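PDB 5EVJ: arsenite methyltransferase from Chlamydomonas reinhardtii, which probably methylates trivalent arsenic, bound as arsenic triglutathione, with methyl groups from S-adenosyl-L-methionine, giving mono-, di- and trimethylated products. Local coordinates for residues Asn227-Ile231 against Thr270-Phe274; Cys74-Ile78 against Arg96-Ala101. The protein carries 15 engineered substitutions. All blocks are in the same frame, centred on the assembly; numbering follows the deposited sequence.

Interaction 1 of 2, residues Asn227-Ile231 against Thr270-Phe274; sequences NNDFI and TYRLF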
ATOM      1  N   ASN A 227      -6.109  14.067  -5.168  1.00 25.00           N
ATOM      2  CA  ASN A 227      -5.713  13.326  -3.989  1.00 27.21           C
ATOM      3  C   ASN A 227      -6.624  13.512  -2.770  1.00 30.31           C
ATOM      4  O   ASN A 227      -6.819  12.554  -2.012  1.00 30.19           O
ATOM      5  CB  ASN A 227      -4.222  13.520  -3.622  1.00 28.14           C
ATOM      6  CG  ASN A 227      -3.947  14.823  -2.939  1.00 28.72           C
ATOM      7  OD1 ASN A 227      -3.237  14.866  -1.946  1.00 28.23           O
ATOM      8  ND2 ASN A 227      -4.491  15.883  -3.450  1.00 27.46           N
ATOM      9  N   ASN A 228      -7.185  14.720  -2.555  1.00 27.79           N
ATOM     10  CA  ASN A 228      -7.920  14.914  -1.309  1.00 21.93           C
ATOM     11  C   ASN A 228      -9.273  14.227  -1.476  1.00 19.04           C
ATOM     12  O   ASN A 228      -9.911  13.898  -0.510  1.00 19.12           O
ATOM     13  CB  ASN A 228      -8.119  16.389  -0.935  1.00 23.64           C
ATOM     14  CG  ASN A 228      -6.871  17.022  -0.332  1.00 25.48           C
ATOM     15  OD1 ASN A 228      -6.243  16.412   0.505  1.00 22.09           O
ATOM     16  ND2 ASN A 228      -6.515  18.281  -0.756  1.00 23.88           N
ATOM     17  N   ASP A 229      -9.752  14.034  -2.695  1.00 18.56           N
ATOM     18  CA  ASP A 229     -11.017  13.305  -2.859  1.00 19.50           C
ATOM     19  C   ASP A 229     -10.783  11.816  -2.574  1.00 21.10           C
ATOM     20  O   ASP A 229     -11.632  11.149  -2.061  1.00 22.20           O
ATOM     21  CB  ASP A 229     -11.661  13.495  -4.266  1.00 19.95           C
ATOM     22  CG  ASP A 229     -12.291  14.837  -4.449  1.00 22.16           C
ATOM     23  OD1 ASP A 229     -12.633  15.528  -3.439  1.00 25.12           O
ATOM     24  OD2 ASP A 229     -12.487  15.204  -5.618  1.00 24.81           O
ATOM     25  N   PHE A 230      -9.611  11.298  -2.914  1.00 22.40           N
ATOM     26  CA  PHE A 230      -9.304   9.946  -2.586  1.00 23.88           C
ATOM     27  C   PHE A 230      -9.306   9.748  -1.074  1.00 24.42           C
ATOM     28  O   PHE A 230      -9.896   8.762  -0.532  1.00 26.79           O
ATOM     29  CB  PHE A 230      -7.983   9.482  -3.203  1.00 26.12           C
ATOM     30  CG  PHE A 230      -7.431   8.279  -2.518  1.00 29.23           C
ATOM     31  CD1 PHE A 230      -7.976   7.010  -2.773  1.00 29.17           C
ATOM     32  CD2 PHE A 230      -6.481   8.426  -1.491  1.00 31.35           C
ATOM     33  CE1 PHE A 230      -7.505   5.917  -2.057  1.00 32.51           C
ATOM     34  CE2 PHE A 230      -5.997   7.315  -0.784  1.00 29.64           C
ATOM     35  CZ  PHE A 230      -6.527   6.080  -1.062  1.00 28.86           C
ATOM     36  N   ILE A 231      -8.650  10.665  -0.397  1.00 21.27           N
ATOM     37  CA  ILE A 231      -8.545  10.604   1.067  1.00 20.96           C
ATOM     38  C   ILE A 231      -9.955  10.515   1.699  1.00 22.08           C
ATOM     39  O   ILE A 231     -10.209   9.682   2.601  1.00 21.83           O
ATOM     40  CB  ILE A 231      -7.685  11.802   1.676  1.00 19.29           C
ATOM     41  CG1 ILE A 231      -6.185  11.664   1.226  1.00 20.77           C
ATOM     42  CG2 ILE A 231      -7.807  11.885   3.241  1.00 14.09           C
ATOM     43  CD1 ILE A 231      -5.236  12.801   1.681  1.00 20.09           C
ATOM     44  N   THR A 270       2.348   6.551  -2.969  1.00 27.26           N
ATOM     45  CA  THR A 270       2.224   5.308  -2.233  1.00 26.30           C
ATOM     46  C   THR A 270       1.595   5.729  -0.929  1.00 24.48           C
ATOM     47  O   THR A 270       2.163   6.514  -0.154  1.00 23.66           O
ATOM     48  CB  THR A 270       3.594   4.578  -1.961  1.00 26.59           C
ATOM     49  OG1 THR A 270       4.214   4.164  -3.181  1.00 26.95           O
ATOM     50  CG2 THR A 270       3.355   3.279  -1.147  1.00 23.33           C
ATOM     51  N   TYR A 271       0.446   5.145  -0.680  1.00 23.27           N
ATOM     52  CA  TYR A 271      -0.356   5.432   0.486  1.00 23.40           C
ATOM     53  C   TYR A 271      -0.318   4.285   1.461  1.00 21.52           C
ATOM     54  O   TYR A 271      -0.239   3.099   1.042  1.00 21.32           O
ATOM     55  CB  TYR A 271      -1.860   5.655   0.067  1.00 22.06           C
ATOM     56  CG  TYR A 271      -2.139   7.106  -0.268  1.00 24.46           C
ATOM     57  CD1 TYR A 271      -2.041   8.104   0.705  1.00 23.51           C
ATOM     58  CD2 TYR A 271      -2.514   7.478  -1.568  1.00 26.04           C
ATOM     59  CE1 TYR A 271      -2.319   9.445   0.404  1.00 25.70           C
ATOM     60  CE2 TYR A 271      -2.796   8.784  -1.897  1.00 27.37           C
ATOM     61  CZ  TYR A 271      -2.656   9.780  -0.921  1.00 27.89           C
ATOM     62  OH  TYR A 271      -2.888  11.074  -1.297  1.00 25.24           O
ATOM     63  N   ARG A 272      -0.502   4.635   2.733  1.00 18.39           N
ATOM     64  CA  ARG A 272      -0.568   3.710   3.815  1.00 19.95           C
ATOM     65  C   ARG A 272      -1.908   3.829   4.524  1.00 23.00           C
ATOM     66  O   ARG A 272      -2.227   4.873   5.107  1.00 26.18           O
ATOM     67  CB  ARG A 272       0.580   3.935   4.774  1.00 17.54           C
ATOM     68  CG  ARG A 272       1.922   3.889   4.036  1.00 17.16           C
ATOM     69  CD  ARG A 272       3.039   3.716   5.079  1.00 21.52           C
ATOM     70  NE  ARG A 272       3.147   2.344   5.595  1.00 21.79           N
ATOM     71  CZ  ARG A 272       4.249   1.787   6.120  1.00 22.86           C
ATOM     72  NH1 ARG A 272       5.362   2.486   6.266  1.00 19.84           N
ATOM     73  NH2 ARG A 272       4.253   0.480   6.496  1.00 23.17           N
ATOM     74  N   LEU A 273      -2.676   2.731   4.503  1.00 21.92           N
ATOM     75  CA  LEU A 273      -4.015   2.730   5.021  1.00 21.38           C
ATOM     76  C   LEU A 273      -4.103   1.652   6.107  1.00 23.84           C
ATOM     77  O   LEU A 273      -4.370   0.447   5.815  1.00 22.46           O
ATOM     78  CB  LEU A 273      -4.969   2.462   3.902  1.00 20.97           C
ATOM     79  CG  LEU A 273      -5.600   3.593   3.080  1.00 27.37           C
ATOM     80  CD1 LEU A 273      -4.698   4.797   2.849  1.00 23.78           C
ATOM     81  CD2 LEU A 273      -6.142   3.037   1.761  1.00 26.12           C
ATOM     82  N   PHE A 274      -3.916   2.081   7.351  1.00 18.95           N
ATOM     83  CA  PHE A 274      -3.871   1.158   8.436  1.00 18.31           C
ATOM     84  C   PHE A 274      -5.206   0.947   8.954  1.00 20.53           C
ATOM     85  O   PHE A 274      -6.022   1.923   9.002  1.00 21.31           O
ATOM     86  CB  PHE A 274      -3.028   1.695   9.582  1.00 15.37           C
ATOM     87  CG  PHE A 274      -1.574   1.549   9.336  1.00 16.06           C
ATOM     88  CD1 PHE A 274      -0.892   0.376   9.744  1.00 15.54           C
ATOM     89  CD2 PHE A 274      -0.868   2.545   8.660  1.00 14.05           C
ATOM     90  CE1 PHE A 274       0.470   0.226   9.502  1.00 17.61           C
ATOM     91  CE2 PHE A 274       0.488   2.409   8.440  1.00 15.48           C
ATOM     92  CZ  PHE A 274       1.197   1.253   8.857  1.00 16.33           C
TER
HETATM   93  O   HOH W   1      -1.856  13.166  -0.163  1.00 22.74           O
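The rings of Phe230 and Tyr271 carry most of this buried contact between the first turn of helix 227-237 and the last residues of strand 266-274. Their centroids lie 4.9 Å apart with the planes at 34°, an oblique pairing that is neither a stack nor an edge-to-face contact. Phe230 sets its CE2 over one face of the tyrosine ring, offset toward the rim, 3.6 Å from Tyr271 CD2, and the two side chains slide past each other in opposite directions. With CG anti to the backbone nitrogen, a chi1 of 161° sets the phenylalanine ring alongside the tyrosine. Tyr201, from the neighbouring strand 193-202, joins both rings and meets that of Tyr271 edge-to-face.

Aliphatic contacts flank the pair. Leu273, two residues along the strand from Tyr271, brings its CD2 to the edge of the phenylalanine ring, 4.2 Å from Phe230 CZ. Ile231 reaches across the end of the tyrosine with its CD1, 4.2 Å from Tyr271 OH, and also rests on Pro242.

The polar link is a single water. It donates to Asn227 OD1 at 2.8 Å and accepts from Tyr271 OH at 2.6 Å. Asn227 CB lies 3.6 Å from Tyr271 OH; amide and ring planes are nearly coplanar.

The short helix and strand segments run almost parallel, their axes 12.2 Å apart, because strand 266-274 is reversed against both its neighbours, 193-202 and 243-249, in this Rossmann-like methyltransferase sheet. The chemistry implies a mainly apolar joint: side chains fill the gap between helix and sheet, and the tyrosine hydroxyl, carried to the helix start, donates a hydrogen bond to the water within an otherwise aromatic and aliphatic interface.

Interaction 2 of 2, residues Cys74-Ile78 against Arg96-Ala101; sequences CGNPI and RDAYVA. Engineered in segment 96-101: Ala98 (natural residue Cys).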
ATOM      1  N   CYS A  74       3.353   1.503 -11.600  1.00 59.82           N
ATOM      2  CA  CYS A  74       3.913   2.782 -11.135  1.00 61.83           C
ATOM      3  C   CYS A  74       4.602   2.678  -9.788  1.00 63.98           C
ATOM      4  O   CYS A  74       4.470   3.568  -8.946  1.00 63.12           O
ATOM      5  CB  CYS A  74       2.851   3.902 -11.108  1.00 57.27           C
ATOM      6  SG  CYS A  74       1.296   3.625 -10.197  1.00 56.90           S
ATOM      7  N   GLY A  75       5.358   1.609  -9.576  1.00 61.73           N
ATOM      8  CA  GLY A  75       6.006   1.491  -8.296  1.00 56.90           C
ATOM      9  C   GLY A  75       6.393   0.112  -7.855  1.00 61.55           C
ATOM     10  O   GLY A  75       6.393  -0.845  -8.641  1.00 64.93           O
ATOM     11  N   ASN A  76       6.753   0.037  -6.577  1.00 64.72           N
ATOM     12  CA  ASN A  76       7.217  -1.183  -5.953  1.00 56.26           C
ATOM     13  C   ASN A  76       6.686  -1.165  -4.537  1.00 52.54           C
ATOM     14  O   ASN A  76       7.480  -1.083  -3.591  1.00 60.55           O
ATOM     15  CB  ASN A  76       8.749  -1.242  -5.964  1.00 61.62           C
ATOM     16  CG  ASN A  76       9.308  -1.753  -7.294  1.00 68.12           C
ATOM     17  OD1 ASN A  76       8.976  -2.853  -7.752  1.00 62.57           O
ATOM     18  ND2 ASN A  76      10.170  -0.967  -7.907  1.00 60.49           N
ATOM     19  N   PRO A  77       5.348  -1.264  -4.398  1.00 37.28           N
ATOM     20  CA  PRO A  77       4.595  -1.161  -3.175  1.00 34.80           C
ATOM     21  C   PRO A  77       4.650  -2.400  -2.246  1.00 32.36           C
ATOM     22  O   PRO A  77       3.633  -2.739  -1.690  1.00 34.63           O
ATOM     23  CB  PRO A  77       3.147  -1.065  -3.688  1.00 28.38           C
ATOM     24  CG  PRO A  77       3.132  -2.052  -4.810  1.00 32.48           C
ATOM     25  CD  PRO A  77       4.493  -1.804  -5.480  1.00 37.19           C
ATOM     26  N   ILE A  78       5.787  -3.048  -2.037  1.00 31.31           N
ATOM     27  CA  ILE A  78       5.858  -4.075  -0.963  1.00 30.27           C
ATOM     28  C   ILE A  78       6.512  -3.412   0.242  1.00 29.84           C
ATOM     29  O   ILE A  78       7.597  -2.917   0.101  1.00 30.78           O
ATOM     30  CB  ILE A  78       6.707  -5.338  -1.350  1.00 31.06           C
ATOM     31  CG1 ILE A  78       6.122  -6.078  -2.576  1.00 31.03           C
ATOM     32  CG2 ILE A  78       6.797  -6.318  -0.174  1.00 28.04           C
ATOM     33  CD1 ILE A  78       6.578  -5.507  -3.922  1.00 30.96           C
ATOM     34  N   ARG A  96       4.823  -9.982 -10.903  1.00 33.49           N
ATOM     35  CA  ARG A  96       6.047  -9.303 -10.438  1.00 38.12           C
ATOM     36  C   ARG A  96       5.922  -9.030  -8.912  1.00 36.03           C
ATOM     37  O   ARG A  96       6.697  -9.558  -8.121  1.00 32.90           O
ATOM     38  CB  ARG A  96       6.266  -7.989 -11.270  1.00 45.15           C
ATOM     39  CG  ARG A  96       7.679  -7.346 -11.357  1.00 43.22           C
ATOM     40  CD  ARG A  96       7.782  -5.972 -10.707  1.00 46.03           C
ATOM     41  NE  ARG A  96       7.788  -4.838 -11.638  1.00 61.28           N
ATOM     42  CZ  ARG A  96       7.279  -3.626 -11.387  1.00 57.90           C
ATOM     43  NH1 ARG A  96       6.672  -3.359 -10.233  1.00 48.28           N
ATOM     44  NH2 ARG A  96       7.349  -2.678 -12.315  1.00 66.05           N
ATOM     45  N   ASP A  97       4.900  -8.268  -8.502  1.00 33.11           N
ATOM     46  CA  ASP A  97       4.820  -7.786  -7.100  1.00 36.67           C
ATOM     47  C   ASP A  97       4.534  -8.962  -6.148  1.00 31.23           C
ATOM     48  O   ASP A  97       5.039  -9.000  -5.032  1.00 29.12           O
ATOM     49  CB  ASP A  97       3.796  -6.593  -6.896  1.00 31.57           C
ATOM     50  CG  ASP A  97       4.262  -5.262  -7.571  1.00 35.42           C
ATOM     51  OD1 ASP A  97       5.476  -5.104  -7.902  1.00 34.49           O
ATOM     52  OD2 ASP A  97       3.423  -4.347  -7.758  1.00 32.49           O
ATOM     53  N   ALA A  98       3.759  -9.925  -6.608  1.00 29.06           N
ATOM     54  CA  ALA A  98       3.473 -11.097  -5.764  1.00 30.71           C
ATOM     55  C   ALA A  98       4.734 -11.941  -5.589  1.00 32.46           C
ATOM     56  O   ALA A  98       4.970 -12.512  -4.507  1.00 31.25           O
ATOM     57  CB  ALA A  98       2.333 -11.904  -6.350  1.00 32.28           C
ATOM     58  N   TYR A  99       5.589 -11.971  -6.627  1.00 30.58           N
ATOM     59  CA  TYR A  99       6.818 -12.767  -6.537  1.00 27.44           C
ATOM     60  C   TYR A  99       7.755 -12.115  -5.574  1.00 29.94           C
ATOM     61  O   TYR A  99       8.343 -12.758  -4.726  1.00 36.25           O
ATOM     62  CB  TYR A  99       7.481 -12.883  -7.907  1.00 28.51           C
ATOM     63  CG  TYR A  99       6.950 -14.050  -8.749  1.00 30.99           C
ATOM     64  CD1 TYR A  99       5.576 -14.283  -8.872  1.00 30.18           C
ATOM     65  CD2 TYR A  99       7.816 -14.919  -9.431  1.00 30.70           C
ATOM     66  CE1 TYR A  99       5.066 -15.335  -9.640  1.00 29.87           C
ATOM     67  CE2 TYR A  99       7.298 -15.974 -10.234  1.00 31.36           C
ATOM     68  CZ  TYR A  99       5.933 -16.189 -10.301  1.00 28.93           C
ATOM     69  OH  TYR A  99       5.399 -17.212 -11.061  1.00 30.10           O
ATOM     70  N   VAL A 100       7.831 -10.791  -5.628  1.00 30.49           N
ATOM     71  CA  VAL A 100       8.659 -10.092  -4.703  1.00 27.66           C
ATOM     72  C   VAL A 100       8.149 -10.285  -3.290  1.00 26.67           C
ATOM     73  O   VAL A 100       8.922 -10.511  -2.359  1.00 24.51           O
ATOM     74  CB  VAL A 100       8.696  -8.604  -5.037  1.00 29.00           C
ATOM     75  CG1 VAL A 100       9.418  -7.849  -3.918  1.00 25.27           C
ATOM     76  CG2 VAL A 100       9.345  -8.440  -6.406  1.00 28.67           C
ATOM     77  N   ALA A 101       6.840 -10.174  -3.111  1.00 27.45           N
ATOM     78  CA  ALA A 101       6.309 -10.337  -1.738  1.00 25.87           C
ATOM     79  C   ALA A 101       6.559 -11.776  -1.192  1.00 27.56           C
ATOM     80  O   ALA A 101       6.923 -11.985  -0.008  1.00 28.97           O
ATOM     81  CB  ALA A 101       4.838 -10.010  -1.755  1.00 22.93           C
TER
HETATM   82  O   HOH W   2       7.850  -5.313  -7.265  1.00 49.41           O
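A mixed polar and apolar contact fastens the loop ahead of strand 86-90 to the first turns of helix 96-104. At its polar end, Arg96 NH1 donates to Gly75 O at 3.0 Å, nearly in line with the carbonyl bond although the oxygen is tilted from the guanidinium plane. Bends at chi2 and chi3 (-115° and -103°) let the arginine chain reach out from the helix start to the loop, with NH1 also forming a salt bridge, close to the guanidinium plane, to the syn side of Asp97 OD1 at 3.1 Å. One water donates to both Asn76 OD1 and Asp97 OD1, bridging loop and helix beside the arginine. The other carboxylate oxygen, Asp97 OD2, lies 3.6 Å from Pro77 CD and accepts from Asn169, which also donates to Gly75 O.

This helix follows the first strand of the Rossmann-like fold and a glycine-rich turn, consistent with the cofactor-binding loop of such methyltransferases; Ala98 is an engineered residue replacing cysteine. Farther along, Ile78 packs its CD1 3.7 Å from Val100 CG1, while its CG1 meets Ala101 CB at 4.2 Å. Cys74, just before Gly75, is joined by a disulfide to Cys170.

From the N terminus, interaction 2 comes first: residues 74-78 meet 96-101 across 17 intervening residues that include strand 86-90, closing a short loop around the first strand of the sheet. The chain then builds further parallel strands and their helices before interaction 1 opens at 227-231 and closes at 270-274, spanning the rest of helix 227-237, strand 243-249 and helix 256-261. The two loops are in series, neither nested nor crossed. Interaction 2 ties the N-terminal region to the parallel half of the sheet, and interaction 1 ties a helix to antiparallel strand 266-274, next to the edge strand. Their centres lie 19 Å apart, with nearest atoms about 5 Å apart and not touching.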